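Local coordinates for spike protein S1 (Bat coronavirus HKU9, PDB 5GYQ) that contains the putative receptor-binding domain through which the viral spike probably attaches to a host-cell receptor and initiates infection, at residues V31-F34 with T35-V38; T74-N77 with N78-R82; V136-A139 with A140-S143. All coordinates share one frame; numbering follows the deposited sequence.

Contact 1: residues V31-F34 with T35-V38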
loop_
_atom_site.group_PDB
_atom_site.type_symbol
_atom_site.label_atom_id
_atom_site.label_comp_id
_atom_site.label_asym_id
_atom_site.label_seq_id
_atom_site.Cartn_x
_atom_site.Cartn_y
_atom_site.Cartn_z
ATOM N N VAL A 31 5.238 17.586 -7.642
ATOM C CA VAL A 31 5.044 18.013 -6.264
ATOM C C VAL A 31 3.879 17.228 -5.673
ATOM O O VAL A 31 2.806 17.152 -6.269
ATOM C CB VAL A 31 4.769 19.526 -6.167
ATOM C CG1 VAL A 31 4.694 19.958 -4.718
ATOM C CG2 VAL A 31 5.848 20.308 -6.896
ATOM N N PHE A 32 4.097 16.642 -4.501
ATOM C CA PHE A 32 3.118 15.756 -3.889
ATOM C C PHE A 32 2.868 16.125 -2.432
ATOM O O PHE A 32 3.803 16.404 -1.686
ATOM C CB PHE A 32 3.588 14.302 -3.999
ATOM C CG PHE A 32 2.659 13.312 -3.356
ATOM C CD1 PHE A 32 3.068 12.566 -2.261
ATOM C CD2 PHE A 32 1.379 13.123 -3.847
ATOM C CE1 PHE A 32 2.217 11.652 -1.669
ATOM C CE2 PHE A 32 0.521 12.211 -3.258
ATOM C CZ PHE A 32 0.941 11.476 -2.168
ATOM N N ASP A 33 1.601 16.133 -2.035
ATOM C CA ASP A 33 1.241 16.426 -0.654
ATOM C C ASP A 33 1.246 15.149 0.179
ATOM O O ASP A 33 0.250 14.429 0.236
ATOM C CB ASP A 33 -0.127 17.109 -0.587
ATOM C CG ASP A 33 -0.479 17.579 0.815
ATOM O OD1 ASP A 33 -1.663 17.897 1.058
ATOM O OD2 ASP A 33 0.425 17.628 1.678
ATOM N N PHE A 34 2.375 14.882 0.830
ATOM C CA PHE A 34 2.567 13.651 1.592
ATOM C C PHE A 34 1.620 13.515 2.779
ATOM O O PHE A 34 1.385 12.411 3.267
ATOM C CB PHE A 34 4.011 13.559 2.089
ATOM C CG PHE A 34 4.969 13.003 1.078
ATOM C CD1 PHE A 34 5.482 13.806 0.072
ATOM C CD2 PHE A 34 5.363 11.676 1.136
ATOM C CE1 PHE A 34 6.366 13.295 -0.860
ATOM C CE2 PHE A 34 6.246 11.159 0.210
ATOM C CZ PHE A 34 6.749 11.973 -0.792
ATOM N N THR A 35 1.087 14.643 3.239
ATOM C CA THR A 35 0.190 14.669 4.390
ATOM C C THR A 35 -1.025 13.763 4.192
ATOM O O THR A 35 -1.527 13.159 5.143
ATOM C CB THR A 35 -0.292 16.108 4.674
ATOM O OG1 THR A 35 0.842 16.968 4.842
ATOM C CG2 THR A 35 -1.145 16.154 5.931
ATOM N N VAL A 36 -1.481 13.665 2.948
ATOM C CA VAL A 36 -2.672 12.894 2.613
ATOM C C VAL A 36 -2.504 11.413 2.945
ATOM O O VAL A 36 -3.442 10.762 3.409
ATOM C CB VAL A 36 -3.026 13.044 1.116
ATOM C CG1 VAL A 36 -4.282 12.256 0.778
ATOM C CG2 VAL A 36 -3.205 14.513 0.760
ATOM N N VAL A 37 -1.304 10.887 2.724
ATOM C CA VAL A 37 -1.056 9.467 2.937
ATOM C C VAL A 37 -0.287 9.202 4.228
ATOM O O VAL A 37 0.038 8.055 4.536
ATOM C CB VAL A 37 -0.280 8.849 1.760
ATOM C CG1 VAL A 37 -1.080 8.987 0.476
ATOM C CG2 VAL A 37 1.080 9.507 1.617
ATOM N N VAL A 38 0.006 10.259 4.980
ATOM C CA VAL A 38 0.700 10.104 6.254
ATOM C C VAL A 38 -0.069 10.747 7.410
ATOM O O VAL A 38 -0.810 10.071 8.122
ATOM C CB VAL A 38 2.127 10.700 6.203
ATOM C CG1 VAL A 38 2.871 10.409 7.502
ATOM C CG2 VAL A 38 2.902 10.139 5.017
#
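Asp33 reaches forward along the chain with its carboxylate, and OD2 meets the backbone N and OG1 of Thr35. The Thr35 backbone N lies 3.4 Å from Asp33 OD2 and Thr35 OG1 lies 3.3 Å from the same Asp33 OD2, each a weak hydrogen bond. Two donors thus share a single oxygen, while the other oxygen, OD1, rests 3.7 Å from the methyl CG2 of Val36, whose side chain runs nearly perpendicular to the aspartate. The extended first torsion of Asp33 (chi1 -173°) carries CG away from its own backbone N and alongside its carbonyl carbon. Thr35 answers with OG1 beside its own N (chi1 -55°), which is why hydroxyl and amide reach the same acceptor. Both side chains are short enough to bring their oxygens together across two residues.

The hydrophobic side is set by Phe32 and Phe34. Phe32 CD1 stands 3.5 Å above the plane of the Phe34 ring, near its rim, so the edge of one ring meets the face of the other. Val37 crosses Phe32 at about a right angle and sets CG2 at the edge of that ring, 4.1 Å from Phe32 CE1. Flat rings and compact, branched valines fill this buried side: both rings and Val37 pack on Leu66 and Val64 of strand 63-71, while Val36 and Val37 meet helix 10-14.

On the backbone, Val36 N reaches Asp33 O weakly at 3.3 Å, and Val37 N bonds to Phe34 O at 3.1 Å. Asp33 accepting, weakly, the amide two residues on forms an Asx turn, superposed on a type I beta-turn at Asp33-Val36 that runs on into a second turn, Phe34-Val37, as the chain leaves strand 30-32 of the small parallel sheet.

Contact 2: residues T74-N77 with N78-R82. With NAG (2-acetamido-2-deoxy-beta-D-glucopyranose), chain B.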
loop_
_atom_site.group_PDB
_atom_site.type_symbol
_atom_site.label_atom_id
_atom_site.label_comp_id
_atom_site.label_asym_id
_atom_site.label_seq_id
_atom_site.Cartn_x
_atom_site.Cartn_y
_atom_site.Cartn_z
ATOM N N THR A 74 -3.953 -10.079 11.580
ATOM C CA THR A 74 -3.058 -11.223 11.414
ATOM C C THR A 74 -2.075 -10.989 10.268
ATOM O O THR A 74 -0.847 -11.095 10.426
ATOM C CB THR A 74 -3.854 -12.520 11.133
ATOM O OG1 THR A 74 -4.846 -12.716 12.151
ATOM C CG2 THR A 74 -2.925 -13.726 11.087
ATOM N N HIS A 75 -2.636 -10.654 9.113
ATOM C CA HIS A 75 -1.851 -10.438 7.908
ATOM C C HIS A 75 -0.949 -9.222 8.042
ATOM O O HIS A 75 0.148 -9.201 7.491
ATOM C CB HIS A 75 -2.772 -10.284 6.699
ATOM C CG HIS A 75 -3.542 -11.524 6.363
ATOM N ND1 HIS A 75 -4.745 -11.492 5.698
ATOM C CD2 HIS A 75 -3.273 -12.831 6.597
ATOM C CE1 HIS A 75 -5.191 -12.727 5.538
ATOM N NE2 HIS A 75 -4.317 -13.557 6.073
ATOM N N LEU A 76 -1.413 -8.214 8.776
ATOM C CA LEU A 76 -0.613 -7.012 9.009
ATOM C C LEU A 76 0.612 -7.322 9.863
ATOM O O LEU A 76 1.727 -6.886 9.557
ATOM C CB LEU A 76 -1.454 -5.921 9.678
ATOM C CG LEU A 76 -0.713 -4.610 9.953
ATOM C CD1 LEU A 76 -0.273 -3.962 8.651
ATOM C CD2 LEU A 76 -1.575 -3.661 10.769
ATOM N N ASN A 77 0.395 -8.078 10.936
ATOM C CA ASN A 77 1.480 -8.473 11.822
ATOM C C ASN A 77 2.489 -9.353 11.098
ATOM O O ASN A 77 3.699 -9.173 11.247
ATOM C CB ASN A 77 0.934 -9.191 13.055
ATOM C CG ASN A 77 0.190 -8.256 13.987
ATOM O OD1 ASN A 77 0.489 -7.062 14.054
ATOM N ND2 ASN A 77 -0.786 -8.790 14.711
ATOM N N ASN A 78 1.995 -10.298 10.303
ATOM C CA ASN A 78 2.894 -11.111 9.490
ATOM C C ASN A 78 3.662 -10.271 8.470
ATOM O O ASN A 78 4.821 -10.553 8.166
ATOM C CB ASN A 78 2.118 -12.216 8.778
ATOM C CG ASN A 78 1.631 -13.282 9.731
ATOM O OD1 ASN A 78 2.208 -13.480 10.800
ATOM N ND2 ASN A 78 0.562 -13.975 9.351
ATOM N N LEU A 79 3.012 -9.235 7.946
ATOM C CA LEU A 79 3.643 -8.341 6.980
ATOM C C LEU A 79 4.798 -7.590 7.630
ATOM O O LEU A 79 5.890 -7.498 7.064
ATOM C CB LEU A 79 2.623 -7.353 6.406
ATOM C CG LEU A 79 3.133 -6.389 5.333
ATOM C CD1 LEU A 79 3.595 -7.148 4.103
ATOM C CD2 LEU A 79 2.061 -5.377 4.966
ATOM N N PHE A 80 4.546 -7.061 8.823
ATOM C CA PHE A 80 5.574 -6.372 9.601
ATOM C C PHE A 80 6.737 -7.291 9.983
ATOM O O PHE A 80 7.901 -6.909 9.863
ATOM C CB PHE A 80 4.966 -5.765 10.870
ATOM C CG PHE A 80 4.174 -4.511 10.628
ATOM C CD1 PHE A 80 4.489 -3.668 9.574
ATOM C CD2 PHE A 80 3.117 -4.170 11.457
ATOM C CE1 PHE A 80 3.762 -2.508 9.352
ATOM C CE2 PHE A 80 2.387 -3.013 11.238
ATOM C CZ PHE A 80 2.712 -2.181 10.183
ATOM N N ASN A 81 6.419 -8.497 10.446
ATOM C CA ASN A 81 7.449 -9.414 10.927
ATOM C C ASN A 81 8.062 -10.260 9.819
ATOM O O ASN A 81 8.951 -11.070 10.073
ATOM C CB ASN A 81 6.877 -10.324 12.009
ATOM C CG ASN A 81 6.415 -9.551 13.223
ATOM O OD1 ASN A 81 7.029 -8.555 13.609
ATOM N ND2 ASN A 81 5.323 -9.997 13.828
ATOM N N ARG A 82 7.578 -10.063 8.595
ATOM C CA ARG A 82 8.042 -10.808 7.428
ATOM C C ARG A 82 7.931 -12.317 7.661
ATOM O O ARG A 82 8.902 -13.068 7.549
ATOM C CB ARG A 82 9.465 -10.381 7.071
ATOM C CG ARG A 82 9.474 -8.932 6.605
ATOM C CD ARG A 82 10.847 -8.358 6.336
ATOM N NE ARG A 82 10.719 -6.954 5.948
ATOM C CZ ARG A 82 11.733 -6.158 5.632
ATOM N NH1 ARG A 82 12.978 -6.618 5.649
ATOM N NH2 ARG A 82 11.499 -4.898 5.294
HETATM C C1 NAG B . -7.598 -12.441 8.772
HETATM C C2 NAG B . -8.017 -13.184 10.019
HETATM C C3 NAG B . -7.490 -14.610 9.971
HETATM C C4 NAG B . -7.949 -15.300 8.687
HETATM C C5 NAG B . -7.688 -14.430 7.452
HETATM C C6 NAG B . -8.377 -14.958 6.216
HETATM C C7 NAG B . -8.391 -11.785 11.998
HETATM C C8 NAG B . -7.771 -11.146 13.203
HETATM N N2 NAG B . -7.567 -12.503 11.222
HETATM O O3 NAG B . -7.977 -15.301 11.114
HETATM O O4 NAG B . -7.209 -16.500 8.474
HETATM O O5 NAG B . -8.154 -13.082 7.637
HETATM O O6 NAG B . -8.060 -14.184 5.068
HETATM O O7 NAG B . -9.583 -11.660 11.732
HETATM O O HOH W 1 -0.206 -12.766 12.589
#
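Leu76 and Phe80, one turn apart, lie side by side and point the same way, with Leu76 CD1 over the face of the phenyl ring in a CH-pi contact, 4.2 Å from the ring centroid of Phe80. Leu76 CG comes still closer to the rim, 3.7 Å from Phe80 CE2. Leu76 reaches out with CG anti to its N (chi1 -179°), which brings CD1 over the face and CG near CE2. On the polar flank, Thr74 and Asn78 also run together; a water gives a bond of 2.8 Å to Thr74 O and a weak one to Asn78 OD1, and Asn78 ND2 is held by Asp85.

These pairs are the i to i+4 neighbours of the amphipathic helix 73-81, whose backbone bonds, such as Phe80 N to Leu76 O at 2.9 Å, fix their spacing. Its apolar side suits leucine and phenylalanine: Leu76, Leu79 and Phe80 pack on strands 43-49, 63-71 and 100-111 of the antiparallel sheet.

At the N-terminal end of the helix lies the glycan. N2 of an N-acetylglucosamine donates an almost straight bond of 2.9 Å to Thr74 OG1, the threonine of the Asn72-Glu73-Thr74 sequon, and C1 of this sugar lies over one face of the His75 imidazole, toward its rim. Tyr113, bonded to His75 ND1 through its hydroxyl, probably helps fix the rotation of that ring.

Contact 3: residues V136-A139 with A140-S143; sequences VINA and AHYS
Tyr142 lays the CD1-CE1 side of its ring against Asn138, four residues back in the chain. The closest approach is to the backbone, with Tyr142 CD1 3.3 Å from Asn138 O, while the amide end follows at 3.8 Å between Asn138 OD1 and Tyr142 CE1. The two side chains run at a slant to one another, amide and ring planes 56° apart, so neither lies flat on the other. Asn138 extends CG anti to its backbone N (chi1 -177°), which directs the amide toward the tyrosine; Tyr142 instead turns its ring back beside its own N (chi1 -52°), bringing its CD1-CE1 side back to the carbonyl of Asn138. His141 CB also lies 3.7 Å above one face of the phenol ring of Tyr142, toward its rim.

This is the C-terminal end of helix 130-139, where the hydrogen-bonding pattern tightens. Ala140 N still reaches four residues back, to Val136 O at 3.0 Å, with a weak second link to Ile137 O. His141 N then bonds to Asn138 O at 3.1 Å and Tyr142 N to Ala139 O at 3.0 Å, so that i to i+4 bonding gives way to two successive i to i+3 turns.

His141 swings back in the same sense as Tyr142, placing Ile137 O over the centre of one imidazole face, 4.0 Å above its plane. The methyl of Ala140 is small enough to tuck against Ala114 on the buried side, and Val136 turns inward to Val20 and Ala116, whereas the polar and aromatic side chains of Asn138, His141 and Tyr142 occupy the exposed side.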
loop_
_atom_site.group_PDB
_atom_site.type_symbol
_atom_site.label_atom_id
_atom_site.label_comp_id
_atom_site.label_asym_id
_atom_site.label_seq_id
_atom_site.Cartn_x
_atom_site.Cartn_y
_atom_site.Cartn_z
ATOM N N VAL A 136 -12.293 -15.321 -6.041
ATOM C CA VAL A 136 -11.839 -14.894 -4.713
ATOM C C VAL A 136 -12.808 -13.865 -4.113
ATOM O O VAL A 136 -13.259 -13.981 -2.956
ATOM C CB VAL A 136 -10.412 -14.299 -4.768
ATOM C CG1 VAL A 136 -10.015 -13.722 -3.419
ATOM C CG2 VAL A 136 -9.407 -15.367 -5.205
ATOM N N ILE A 137 -13.139 -12.866 -4.926
ATOM C CA ILE A 137 -14.078 -11.828 -4.523
ATOM C C ILE A 137 -15.440 -12.433 -4.182
ATOM O O ILE A 137 -16.061 -12.051 -3.187
ATOM C CB ILE A 137 -14.226 -10.758 -5.624
ATOM C CG1 ILE A 137 -12.907 -9.996 -5.790
ATOM C CG2 ILE A 137 -15.355 -9.794 -5.286
ATOM C CD1 ILE A 137 -12.900 -9.029 -6.948
ATOM N N ASN A 138 -15.897 -13.387 -4.992
ATOM C CA ASN A 138 -17.166 -14.057 -4.716
ATOM C C ASN A 138 -17.113 -14.893 -3.438
ATOM O O ASN A 138 -18.064 -14.899 -2.654
ATOM C CB ASN A 138 -17.579 -14.942 -5.891
ATOM C CG ASN A 138 -18.926 -15.607 -5.672
ATOM O OD1 ASN A 138 -19.005 -16.807 -5.403
ATOM N ND2 ASN A 138 -19.994 -14.823 -5.763
ATOM N N ALA A 139 -16.006 -15.599 -3.233
ATOM C CA ALA A 139 -15.835 -16.443 -2.056
ATOM C C ALA A 139 -15.814 -15.613 -0.780
ATOM O O ALA A 139 -16.219 -16.094 0.275
ATOM C CB ALA A 139 -14.563 -17.268 -2.169
ATOM N N ALA A 140 -15.342 -14.371 -0.878
ATOM C CA ALA A 140 -15.352 -13.471 0.279
ATOM C C ALA A 140 -16.746 -13.316 0.908
ATOM O O ALA A 140 -16.868 -13.072 2.110
ATOM C CB ALA A 140 -14.805 -12.103 -0.115
ATOM N N HIS A 141 -17.792 -13.456 0.097
ATOM C CA HIS A 141 -19.169 -13.317 0.572
ATOM C C HIS A 141 -19.609 -14.471 1.468
ATOM O O HIS A 141 -20.545 -14.331 2.251
ATOM C CB HIS A 141 -20.135 -13.211 -0.611
ATOM C CG HIS A 141 -19.935 -11.987 -1.453
ATOM N ND1 HIS A 141 -19.415 -10.816 -0.953
ATOM C CD2 HIS A 141 -20.191 -11.762 -2.764
ATOM C CE1 HIS A 141 -19.357 -9.915 -1.923
ATOM N NE2 HIS A 141 -19.820 -10.464 -3.028
ATOM N N TYR A 142 -18.937 -15.611 1.344
ATOM C CA TYR A 142 -19.372 -16.829 2.017
ATOM C C TYR A 142 -18.317 -17.325 2.998
ATOM O O TYR A 142 -18.230 -18.517 3.297
ATOM C CB TYR A 142 -19.701 -17.906 0.982
ATOM C CG TYR A 142 -20.659 -17.418 -0.082
ATOM C CD1 TYR A 142 -20.194 -16.968 -1.311
ATOM C CD2 TYR A 142 -22.026 -17.386 0.153
ATOM C CE1 TYR A 142 -21.066 -16.511 -2.281
ATOM C CE2 TYR A 142 -22.905 -16.933 -0.810
ATOM C CZ TYR A 142 -22.423 -16.497 -2.024
ATOM O OH TYR A 142 -23.302 -16.043 -2.981
ATOM N N SER A 143 -17.516 -16.388 3.488
ATOM C CA SER A 143 -16.496 -16.669 4.486
ATOM C C SER A 143 -16.581 -15.586 5.560
ATOM O O SER A 143 -17.173 -14.535 5.313
ATOM C CB SER A 143 -15.108 -16.713 3.841
ATOM O OG SER A 143 -14.785 -15.470 3.248
#

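How the contacts relate
Contact 1 is the most thoroughly buried of the three, contact 2 is partly buried, and contact 3 is the most exposed, though Val136 and Ala140 are buried; its centre lies about 22 Å from that of the chain. Contacts 1 and 2 share a support, since both pack on strand 63-71, yet they lie on opposite sides of the chain's centre with their own centres about 25 Å apart. Their chemistry follows: an aspartate-led turn backed by phenylalanines and valines in contact 1, a regular helix with an apolar flank on the sheet and a glycan contact at its N-terminal end in contact 2, and a helix end dressed with polar and aromatic groups in contact 3.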